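Local coordinates for protein phospho-furanose lactonase (Mycoplasma synoviae, PDB 3OVG) that hydrolyses phosphorylated furanose lactones, such as D-xylono-1,4-lactone 5-phosphate, and carboxy 1,4-lactones, using a pair of zinc ions in each subunit, at residues D27-N32 against L82-A87; A128-G133 against T181-L186; L166-L171 against E347-L352; K258-K263 against K267-S272. All blocks are in the same frame, centred on the assembly; numbering follows the deposited sequence.

Overall arrangement
Interactions 1, 2 and 4 lie within the TIM barrel of the phosphotriesterase family, and interaction 3 packs the C-terminal helix against it. Interaction 1 borders the active site, its loop carrying the zinc ligand His28 next to the packed residues. Interaction 4 packs a helix on a strand, with the side chain of Ile269 about 12 Å from that of His26, another zinc ligand; nearest atoms of interactions 1 and 4 are about 5 Å apart. Interactions 2 and 4 reach the same parallel sheet, their centres about 27 Å apart. Interactions 2 and 3 share the run from helix 165-181 into strand 185-190, with centres about 22 Å apart. Interaction 3 is the most peripheral, its centre about 33 Å from that of interaction 1.

Interaction 1 of 4, residues D27-N32 against L82-A87; sequences DHFIKN and LEIANA. With ZN (zinc ion), chain G.
Ile84, on helix 78-88, has the most surface buried here, and it reaches the loop 27-32 with a single methyl group. Its CD1 lies 3.7 Å from Phe29 CB and, at the same time, 3.7 Å from Ile30 CG1, which places the methyl against two successive side chains. The reach comes from an almost straight outer chain (chi2 161°), which holds CD1 away from the helix backbone. Toward the Phe29 ring the methyl comes in obliquely. Ile30 CD1 adds a looser touch, 4.1 Å from Ile84 CD1. The Phe29 ring is also met by the ring of Phe55, their planes only about 15° apart, and Ser51 of helix 48-60 touches both Phe29 and Ile84.

Directly before this apolar patch, His28 NE2 binds zinc at 2.3 Å, while its ND1 is hydrogen-bonded to Asp70 OD2. Lys31 places CE over one face of the His28 imidazole, toward its rim, and its NZ donates to the zinc-bound water 1 (2.7 Å from NZ). His26, Asp274 and carboxylated Lys155 complete the protein ligands. His26 and His28 form the His-X-His motif after the first barrel strand, characteristic of the binuclear phosphotriesterase-family metal site.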
# COMPACT_ATOMS: atom_id res chain seq x y z
N ASP A 27 -19.23 -13.34 20.79
CA ASP A 27 -17.85 -13.20 21.21
C ASP A 27 -16.98 -14.26 20.58
O ASP A 27 -17.45 -15.05 19.74
CB ASP A 27 -17.77 -13.23 22.74
CG ASP A 27 -16.83 -12.17 23.27
OD1 ASP A 27 -15.75 -12.00 22.67
OD2 ASP A 27 -17.17 -11.49 24.27
N HIS A 28 -15.71 -14.32 20.98
CA HIS A 28 -14.76 -15.16 20.30
C HIS A 28 -13.71 -15.61 21.26
O HIS A 28 -13.49 -14.96 22.25
CB HIS A 28 -14.07 -14.41 19.15
CG HIS A 28 -15.03 -13.88 18.15
ND1 HIS A 28 -15.49 -14.63 17.10
CD2 HIS A 28 -15.68 -12.69 18.07
CE1 HIS A 28 -16.37 -13.93 16.41
NE2 HIS A 28 -16.51 -12.75 16.99
N PHE A 29 -13.05 -16.72 20.94
CA PHE A 29 -11.85 -17.10 21.66
C PHE A 29 -10.79 -17.57 20.68
O PHE A 29 -9.66 -17.07 20.69
CB PHE A 29 -12.17 -18.20 22.67
CG PHE A 29 -12.89 -17.70 23.89
CD1 PHE A 29 -12.29 -16.79 24.75
CD2 PHE A 29 -14.16 -18.15 24.18
CE1 PHE A 29 -12.98 -16.31 25.90
CE2 PHE A 29 -14.85 -17.69 25.32
CZ PHE A 29 -14.24 -16.78 26.19
N ILE A 30 -11.17 -18.54 19.85
CA ILE A 30 -10.29 -19.06 18.82
C ILE A 30 -10.74 -18.58 17.43
O ILE A 30 -11.90 -18.77 17.05
CB ILE A 30 -10.30 -20.60 18.84
CG1 ILE A 30 -9.94 -21.10 20.26
CG2 ILE A 30 -9.34 -21.15 17.76
CD1 ILE A 30 -8.50 -20.82 20.68
N LYS A 31 -9.82 -17.96 16.71
CA LYS A 31 -9.99 -17.64 15.31
C LYS A 31 -8.79 -18.26 14.62
O LYS A 31 -7.64 -17.79 14.73
CB LYS A 31 -10.03 -16.13 15.07
CG LYS A 31 -11.35 -15.46 15.50
CD LYS A 31 -11.35 -13.92 15.18
CE LYS A 31 -12.75 -13.30 15.40
NZ LYS A 31 -12.84 -11.90 14.81
N ASN A 32 -9.06 -19.34 13.91
CA ASN A 32 -8.00 -20.14 13.34
C ASN A 32 -7.87 -19.87 11.83
O ASN A 32 -8.52 -20.52 11.02
CB ASN A 32 -8.33 -21.61 13.64
CG ASN A 32 -7.28 -22.56 13.15
OD1 ASN A 32 -7.59 -23.69 12.73
ND2 ASN A 32 -6.03 -22.14 13.21
N LEU A 82 -13.95 -26.68 21.79
CA LEU A 82 -14.35 -27.76 22.68
C LEU A 82 -13.45 -27.86 23.88
O LEU A 82 -13.95 -28.12 24.97
CB LEU A 82 -14.43 -29.13 21.97
CG LEU A 82 -15.75 -29.42 21.25
CD1 LEU A 82 -15.66 -30.75 20.48
CD2 LEU A 82 -16.85 -29.47 22.29
N GLU A 83 -12.13 -27.69 23.70
CA GLU A 83 -11.20 -27.74 24.86
C GLU A 83 -11.58 -26.65 25.85
O GLU A 83 -11.54 -26.86 27.05
CB GLU A 83 -9.74 -27.50 24.49
CG GLU A 83 -9.05 -28.56 23.60
CD GLU A 83 -7.57 -28.22 23.41
OE1 GLU A 83 -6.84 -28.20 24.42
OE2 GLU A 83 -7.15 -27.95 22.27
N ILE A 84 -11.91 -25.47 25.35
CA ILE A 84 -12.30 -24.37 26.22
C ILE A 84 -13.61 -24.72 26.96
O ILE A 84 -13.71 -24.56 28.16
CB ILE A 84 -12.42 -23.04 25.44
CG1 ILE A 84 -11.05 -22.64 24.84
CG2 ILE A 84 -12.99 -21.98 26.35
CD1 ILE A 84 -11.12 -21.63 23.69
N ALA A 85 -14.61 -25.25 26.24
CA ALA A 85 -15.89 -25.59 26.85
C ALA A 85 -15.71 -26.61 27.99
O ALA A 85 -16.28 -26.47 29.07
CB ALA A 85 -16.88 -26.13 25.77
N ASN A 86 -14.94 -27.66 27.72
CA ASN A 86 -14.72 -28.73 28.69
C ASN A 86 -13.96 -28.24 29.91
O ASN A 86 -14.16 -28.73 31.02
CB ASN A 86 -13.95 -29.88 28.04
CG ASN A 86 -14.86 -30.82 27.28
OD1 ASN A 86 -15.87 -31.28 27.81
ND2 ASN A 86 -14.51 -31.13 26.05
N ALA A 87 -13.06 -27.28 29.70
CA ALA A 87 -12.28 -26.72 30.79
C ALA A 87 -13.16 -25.90 31.74
O ALA A 87 -12.86 -25.76 32.93
CB ALA A 87 -11.15 -25.88 30.25
ZN ZN G . -17.53 -11.02 15.90
O HOH W 1 -15.26 -10.71 14.90
O HOH W 2 -17.54 -8.90 14.89

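Interaction 2 of 4, residues A128-G133 against T181-L186; sequences AEIEEG and TGCPIL
Ile130 and Thr181 mark the closest backbone approach, CA to CA 7.3 Å, where the last turn of helix 119-131 faces the end of helix 165-181 and the turn that leads into strand 185-190. Gly182 has positive phi (85°) and is the point at which the chain leaves the second helix.

The two branches of Ile130 have separate partners. CG2 sits 3.7 Å from Thr181 CB, the two side chains crossing at about a right angle, whereas CD1 reaches further along the turn to lie 3.9 Å from Cys183 SG. Thr181 turns its methyl to Glu131: CG2 is 3.5 Å from Glu131 OE2 and also packs beside Glu131 CD. With chi1 at 62°, OG1 stands between the backbone N and the carbonyl carbon. From there it accepts from Cys183 N at 3.1 Å, an ST turn, and it also donates to Thr177 O, one turn back in its own helix. The hydroxyl is therefore held by two bonds, one accepted and one donated, which fix its rotation.

At the margin, Glu131 extends its carboxylate past Thr181. Water 3 donates both to Glu131 OE2 (2.9 Å from the water) and to Thr181 O (2.7 Å from the water), and OE2 forms a salt bridge with Lys333 NZ as well.

Direct contact between the segments is thus mostly van der Waals packing of aliphatic carbons and sulfur, with one carboxylate oxygen resting against a threonine methyl. Polarity is handled beside it: the threonine hydroxyl is satisfied within its own helix and turn, and the carboxylate, probably stabilised as an anion by Lys333, is linked to the helix end through water.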
# COMPACT_ATOMS: atom_id res chain seq x y z
N ALA A 128 -27.25 -30.11 9.02
CA ALA A 128 -26.40 -31.19 9.52
C ALA A 128 -25.57 -30.71 10.71
O ALA A 128 -25.35 -31.44 11.67
CB ALA A 128 -25.47 -31.73 8.40
N GLU A 129 -25.09 -29.47 10.65
CA GLU A 129 -24.27 -28.97 11.75
C GLU A 129 -25.09 -28.77 13.03
O GLU A 129 -24.59 -29.00 14.12
CB GLU A 129 -23.53 -27.69 11.38
CG GLU A 129 -22.46 -27.89 10.31
CD GLU A 129 -21.22 -27.03 10.54
OE1 GLU A 129 -21.32 -25.77 10.62
OE2 GLU A 129 -20.15 -27.65 10.65
N ILE A 130 -26.32 -28.31 12.87
CA ILE A 130 -27.25 -28.13 14.00
C ILE A 130 -27.72 -29.50 14.57
O ILE A 130 -27.82 -29.68 15.78
CB ILE A 130 -28.48 -27.29 13.55
CG1 ILE A 130 -28.08 -25.88 13.09
CG2 ILE A 130 -29.49 -27.17 14.66
CD1 ILE A 130 -27.63 -24.94 14.24
N GLU A 131 -28.00 -30.47 13.69
CA GLU A 131 -28.66 -31.71 14.10
C GLU A 131 -27.80 -32.98 14.14
O GLU A 131 -28.14 -33.92 14.85
CB GLU A 131 -29.96 -31.95 13.26
CG GLU A 131 -30.98 -30.81 13.43
CD GLU A 131 -32.35 -31.09 12.83
OE1 GLU A 131 -32.44 -31.81 11.79
OE2 GLU A 131 -33.32 -30.54 13.40
N GLU A 132 -26.69 -33.02 13.42
CA GLU A 132 -25.83 -34.18 13.51
C GLU A 132 -24.52 -33.86 14.23
O GLU A 132 -24.15 -34.54 15.19
CB GLU A 132 -25.55 -34.73 12.11
CG GLU A 132 -26.80 -35.30 11.46
CD GLU A 132 -26.54 -35.68 10.02
OE1 GLU A 132 -25.56 -36.41 9.78
OE2 GLU A 132 -27.30 -35.25 9.13
N GLY A 133 -23.82 -32.84 13.75
CA GLY A 133 -22.57 -32.43 14.37
C GLY A 133 -21.82 -31.46 13.47
O GLY A 133 -21.89 -31.57 12.24
N THR A 181 -35.00 -26.40 11.90
CA THR A 181 -34.37 -26.99 13.10
C THR A 181 -34.86 -26.33 14.39
O THR A 181 -34.70 -26.89 15.48
CB THR A 181 -32.81 -26.84 13.13
OG1 THR A 181 -32.45 -25.45 13.16
CG2 THR A 181 -32.15 -27.53 11.96
N GLY A 182 -35.46 -25.15 14.26
CA GLY A 182 -35.86 -24.35 15.40
C GLY A 182 -34.74 -23.46 15.94
O GLY A 182 -34.96 -22.76 16.93
N CYS A 183 -33.56 -23.49 15.31
CA CYS A 183 -32.40 -22.78 15.90
C CYS A 183 -32.46 -21.23 15.83
O CYS A 183 -33.10 -20.66 14.94
CB CYS A 183 -31.09 -23.27 15.29
SG CYS A 183 -30.76 -22.68 13.60
N PRO A 184 -31.79 -20.55 16.77
CA PRO A 184 -31.67 -19.09 16.69
C PRO A 184 -30.79 -18.65 15.52
O PRO A 184 -30.10 -19.47 14.87
CB PRO A 184 -31.02 -18.69 18.02
CG PRO A 184 -30.68 -19.94 18.75
CD PRO A 184 -31.14 -21.13 17.96
N ILE A 185 -30.84 -17.35 15.25
CA ILE A 185 -30.16 -16.71 14.13
C ILE A 185 -29.47 -15.50 14.73
O ILE A 185 -30.07 -14.79 15.55
CB ILE A 185 -31.20 -16.22 13.07
CG1 ILE A 185 -31.90 -17.41 12.39
CG2 ILE A 185 -30.57 -15.31 12.05
CD1 ILE A 185 -33.05 -17.01 11.50
N LEU A 186 -28.21 -15.27 14.38
CA LEU A 186 -27.63 -13.95 14.62
C LEU A 186 -27.00 -13.39 13.33
O LEU A 186 -26.23 -14.09 12.65
CB LEU A 186 -26.62 -13.97 15.77
CG LEU A 186 -25.93 -12.61 16.10
CD1 LEU A 186 -25.64 -12.43 17.61
CD2 LEU A 186 -24.63 -12.43 15.30
O HOH W 3 -33.06 -29.05 15.89

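Interaction 3 of 4, residues L166-L171 against E347-L352; sequences LELKAL and ELKKEL
Leu168 carries the whole contact from its side, and it does so through one methyl. Its CD2 is 3.6 Å from Leu348 CD2 and 3.8 Å from Leu352 CD1, with Lys349 CG a little further off at 4.1 Å from the same CD2. Leu348 and Leu352 stand one turn apart on helix 343-351 and its end, which puts the methyl against the surface that successive turns present. Leu168 and Leu348 cross obliquely, and Leu348 CG lies almost as near to the Leu168 methyl as CD2 does.

Leu168 and Leu348 both have CG anti to the backbone N (chi1 -174° in each). For Leu168 this combines with chi2 of 56°, which leaves CD2 as the extended branch, to project that methyl from helix 165-181 and meet the second helix. Lys349 contributes only the aliphatic start of its chain to the packing; beyond it the chain bends at chi3 (57°), and NZ makes a salt bridge with Glu172 OE1, one turn beyond Leu168.

The next shell adds a second polar tie at the other end, where Leu352 O accepts from Arg165 NE, while His201 of helix 195-205 touches both Leu168 and Leu348, and Leu354 packs on Leu168. Another subunit comes up to the same C-terminal helix: Glu351 pairs with Arg282 of that subunit, and Leu348 and Leu352 pack on its Gln291 and Gly289.

Helix 165-181 connects the parallel neighbouring strands 157-160 and 185-190 in the barrel. The C-terminal helix 343-351 lies against its outer side, near helix 195-205.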
# COMPACT_ATOMS: atom_id res chain seq x y z
N LEU A 166 -25.26 -12.50 -2.59
CA LEU A 166 -24.79 -13.69 -1.86
C LEU A 166 -25.15 -13.66 -0.36
O LEU A 166 -25.25 -14.71 0.30
CB LEU A 166 -23.28 -13.90 -2.04
CG LEU A 166 -22.88 -14.92 -3.12
CD1 LEU A 166 -23.92 -15.17 -4.22
CD2 LEU A 166 -21.47 -14.74 -3.69
N GLU A 167 -25.34 -12.46 0.15
CA GLU A 167 -25.81 -12.27 1.51
C GLU A 167 -27.33 -12.52 1.64
O GLU A 167 -27.80 -12.98 2.67
CB GLU A 167 -25.39 -10.86 2.00
CG GLU A 167 -23.86 -10.71 1.93
CD GLU A 167 -23.32 -9.30 2.18
OE1 GLU A 167 -24.03 -8.29 1.95
OE2 GLU A 167 -22.15 -9.23 2.56
N LEU A 168 -28.10 -12.17 0.61
CA LEU A 168 -29.51 -12.51 0.64
C LEU A 168 -29.64 -14.04 0.56
O LEU A 168 -30.50 -14.62 1.17
CB LEU A 168 -30.28 -11.81 -0.48
CG LEU A 168 -31.80 -11.98 -0.46
CD1 LEU A 168 -32.33 -11.50 0.87
CD2 LEU A 168 -32.47 -11.19 -1.60
N LYS A 169 -28.77 -14.68 -0.21
CA LYS A 169 -28.69 -16.14 -0.25
C LYS A 169 -28.39 -16.72 1.15
O LYS A 169 -29.01 -17.68 1.59
CB LYS A 169 -27.59 -16.59 -1.23
CG LYS A 169 -27.65 -18.10 -1.52
CD LYS A 169 -26.73 -18.46 -2.70
CE LYS A 169 -26.71 -19.95 -2.91
NZ LYS A 169 -25.71 -20.31 -3.94
N ALA A 170 -27.44 -16.11 1.85
CA ALA A 170 -27.07 -16.62 3.17
C ALA A 170 -28.19 -16.33 4.17
O ALA A 170 -28.44 -17.13 5.07
CB ALA A 170 -25.74 -16.00 3.64
N LEU A 171 -28.92 -15.23 3.97
CA LEU A 171 -30.08 -14.95 4.83
C LEU A 171 -31.16 -16.00 4.63
O LEU A 171 -31.79 -16.45 5.57
CB LEU A 171 -30.66 -13.52 4.59
CG LEU A 171 -29.79 -12.36 5.11
CD1 LEU A 171 -30.33 -11.03 4.62
CD2 LEU A 171 -29.75 -12.38 6.62
N GLU A 347 -39.48 -10.64 -5.06
CA GLU A 347 -39.13 -9.67 -6.07
C GLU A 347 -37.65 -9.21 -5.94
O GLU A 347 -37.00 -8.98 -6.95
CB GLU A 347 -40.08 -8.49 -6.03
CG GLU A 347 -39.98 -7.61 -7.25
CD GLU A 347 -40.57 -8.26 -8.48
OE1 GLU A 347 -41.24 -9.31 -8.33
OE2 GLU A 347 -40.36 -7.72 -9.60
N LEU A 348 -37.14 -9.08 -4.71
CA LEU A 348 -35.72 -8.78 -4.51
C LEU A 348 -34.83 -9.91 -5.07
O LEU A 348 -33.81 -9.66 -5.69
CB LEU A 348 -35.40 -8.51 -3.04
CG LEU A 348 -33.96 -8.04 -2.72
CD1 LEU A 348 -33.58 -6.79 -3.52
CD2 LEU A 348 -33.73 -7.84 -1.21
N LYS A 349 -35.24 -11.16 -4.88
CA LYS A 349 -34.44 -12.28 -5.37
C LYS A 349 -34.35 -12.20 -6.89
O LYS A 349 -33.30 -12.47 -7.50
CB LYS A 349 -35.04 -13.63 -4.91
CG LYS A 349 -34.78 -14.00 -3.42
CD LYS A 349 -35.31 -15.41 -3.09
CE LYS A 349 -34.68 -16.46 -4.03
NZ LYS A 349 -34.93 -17.91 -3.65
N LYS A 350 -35.47 -11.84 -7.52
CA LYS A 350 -35.52 -11.71 -8.96
C LYS A 350 -34.58 -10.58 -9.42
O LYS A 350 -33.76 -10.77 -10.32
CB LYS A 350 -36.97 -11.46 -9.42
CG LYS A 350 -37.12 -11.27 -10.93
CD LYS A 350 -38.48 -10.66 -11.29
CE LYS A 350 -38.59 -10.34 -12.79
NZ LYS A 350 -39.78 -9.46 -13.11
N GLU A 351 -34.69 -9.41 -8.77
CA GLU A 351 -33.81 -8.28 -9.04
C GLU A 351 -32.30 -8.59 -8.90
O GLU A 351 -31.47 -8.06 -9.65
CB GLU A 351 -34.18 -7.10 -8.14
CG GLU A 351 -35.46 -6.42 -8.53
CD GLU A 351 -35.53 -5.02 -7.98
OE1 GLU A 351 -35.22 -4.83 -6.78
OE2 GLU A 351 -35.89 -4.10 -8.76
N LEU A 352 -31.96 -9.46 -7.95
CA LEU A 352 -30.58 -9.84 -7.68
C LEU A 352 -30.18 -11.16 -8.37
O LEU A 352 -29.21 -11.80 -7.97
CB LEU A 352 -30.36 -9.96 -6.15
CG LEU A 352 -30.65 -8.68 -5.33
CD1 LEU A 352 -30.46 -8.87 -3.80
CD2 LEU A 352 -29.73 -7.59 -5.82

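Interaction 4 of 4, residues K258-K263 against K267-S272; sequences KYLVDK and KHITLS
Leu260 and Ile269 form a small apolar helix-on-strand contact inside one beta-alpha-beta unit, in which helix 250-262 leads from strand 236-239 to strand 269-271. The segments are joined by a short turn, yet Val261 CA and Lys267 CA, the nearest pair, are 8.4 Å apart, so side chains must span the gap. Ile269 does so: its CB points toward the helix and its outer chain is fully extended (chi2 179°), carrying CD1 to 3.8 Å from Leu260 CB. The same methyl is 4.0 Å from Leu260 CD1, so a single carbon of the strand residue meets both the root and one branch tip of the leucine. Val261 lies at the margin, with CG2 4.4 Å from Ile269 CD1. Leu260 and Ile269 are both buried, and the contact is purely one of aliphatic carbons.

The contact is set between two further helices. Tyr226 of helix 223-233 touches Leu260, while in helix 313-327 Ala315 meets Val261 and Ile319 meets Ile269. Strand 269-271 is hydrogen-bonded through Thr270 to Leu237 and Phe239 of strand 236-239 on one hand and through Leu271 to Cys25 of strand 22-25 on the other, which closes the barrel. Helix 250-262 packs on the outer side of this last barrel strand, between helices 223-233 and 313-327.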
# COMPACT_ATOMS: atom_id res chain seq x y z
N LYS A 258 -30.39 3.35 27.20
CA LYS A 258 -31.31 4.03 28.12
C LYS A 258 -32.58 4.52 27.37
O LYS A 258 -33.71 4.32 27.83
CB LYS A 258 -30.56 5.18 28.84
CG LYS A 258 -31.41 6.34 29.51
CD LYS A 258 -32.35 5.86 30.55
CE LYS A 258 -32.62 6.92 31.68
NZ LYS A 258 -33.68 7.94 31.37
N TYR A 259 -32.38 5.14 26.21
CA TYR A 259 -33.50 5.60 25.40
C TYR A 259 -34.43 4.41 25.08
O TYR A 259 -35.65 4.47 25.29
CB TYR A 259 -33.01 6.31 24.12
CG TYR A 259 -34.11 6.65 23.12
CD1 TYR A 259 -34.86 7.83 23.24
CD2 TYR A 259 -34.41 5.79 22.07
CE1 TYR A 259 -35.88 8.14 22.33
CE2 TYR A 259 -35.45 6.10 21.14
CZ TYR A 259 -36.17 7.27 21.29
OH TYR A 259 -37.18 7.58 20.40
N LEU A 260 -33.84 3.31 24.60
CA LEU A 260 -34.63 2.15 24.21
C LEU A 260 -35.40 1.57 25.41
O LEU A 260 -36.55 1.14 25.26
CB LEU A 260 -33.74 1.07 23.61
CG LEU A 260 -33.10 1.45 22.29
CD1 LEU A 260 -32.20 0.29 21.78
CD2 LEU A 260 -34.21 1.77 21.28
N VAL A 261 -34.75 1.53 26.57
CA VAL A 261 -35.42 1.03 27.77
C VAL A 261 -36.58 1.96 28.15
O VAL A 261 -37.68 1.49 28.44
CB VAL A 261 -34.41 0.80 28.97
CG1 VAL A 261 -35.14 0.43 30.25
CG2 VAL A 261 -33.42 -0.31 28.63
N ASP A 262 -36.34 3.26 28.13
CA ASP A 262 -37.42 4.22 28.44
C ASP A 262 -38.62 4.07 27.46
O ASP A 262 -39.78 4.27 27.84
CB ASP A 262 -36.88 5.64 28.41
CG ASP A 262 -35.97 5.96 29.62
OD1 ASP A 262 -35.79 5.07 30.49
OD2 ASP A 262 -35.46 7.11 29.72
N LYS A 263 -38.34 3.71 26.21
CA LYS A 263 -39.39 3.49 25.22
C LYS A 263 -40.05 2.13 25.38
O LYS A 263 -40.97 1.79 24.63
CB LYS A 263 -38.85 3.65 23.80
CG LYS A 263 -38.26 5.01 23.53
CD LYS A 263 -39.27 6.18 23.78
CE LYS A 263 -40.04 6.57 22.51
NZ LYS A 263 -40.36 8.06 22.48
N LYS A 267 -36.88 -5.67 26.47
CA LYS A 267 -36.86 -7.10 26.13
C LYS A 267 -36.20 -7.42 24.77
O LYS A 267 -36.06 -8.59 24.41
CB LYS A 267 -38.27 -7.66 26.14
CG LYS A 267 -39.00 -7.55 27.49
CD LYS A 267 -38.70 -8.74 28.41
CE LYS A 267 -39.44 -8.60 29.75
NZ LYS A 267 -39.01 -9.69 30.67
N HIS A 268 -35.80 -6.38 24.04
CA HIS A 268 -35.25 -6.53 22.69
C HIS A 268 -33.77 -6.18 22.55
O HIS A 268 -33.32 -5.84 21.46
CB HIS A 268 -36.08 -5.72 21.72
CG HIS A 268 -37.47 -6.24 21.61
ND1 HIS A 268 -37.85 -7.12 20.62
CD2 HIS A 268 -38.55 -6.07 22.41
CE1 HIS A 268 -39.12 -7.45 20.80
NE2 HIS A 268 -39.57 -6.82 21.88
N ILE A 269 -33.03 -6.34 23.64
CA ILE A 269 -31.65 -5.94 23.71
C ILE A 269 -30.81 -7.04 24.34
O ILE A 269 -31.10 -7.51 25.44
CB ILE A 269 -31.51 -4.69 24.57
CG1 ILE A 269 -32.39 -3.56 24.02
CG2 ILE A 269 -30.03 -4.26 24.69
CD1 ILE A 269 -32.32 -2.27 24.85
N THR A 270 -29.73 -7.44 23.67
CA THR A 270 -28.76 -8.26 24.37
C THR A 270 -27.41 -7.55 24.31
O THR A 270 -27.27 -6.51 23.64
CB THR A 270 -28.66 -9.68 23.77
OG1 THR A 270 -28.40 -9.57 22.38
CG2 THR A 270 -29.98 -10.44 23.97
N LEU A 271 -26.43 -8.08 25.04
CA LEU A 271 -25.10 -7.47 25.12
C LEU A 271 -24.04 -8.51 24.75
O LEU A 271 -24.30 -9.70 24.73
CB LEU A 271 -24.84 -6.94 26.53
CG LEU A 271 -25.36 -5.54 26.89
CD1 LEU A 271 -24.89 -5.18 28.29
CD2 LEU A 271 -24.80 -4.54 25.87
N SER A 272 -22.83 -8.02 24.47
CA SER A 272 -21.73 -8.82 23.95
C SER A 272 -20.48 -7.95 24.00
O SER A 272 -20.59 -6.73 24.13
CB SER A 272 -21.99 -9.24 22.51
OG SER A 272 -22.02 -8.11 21.65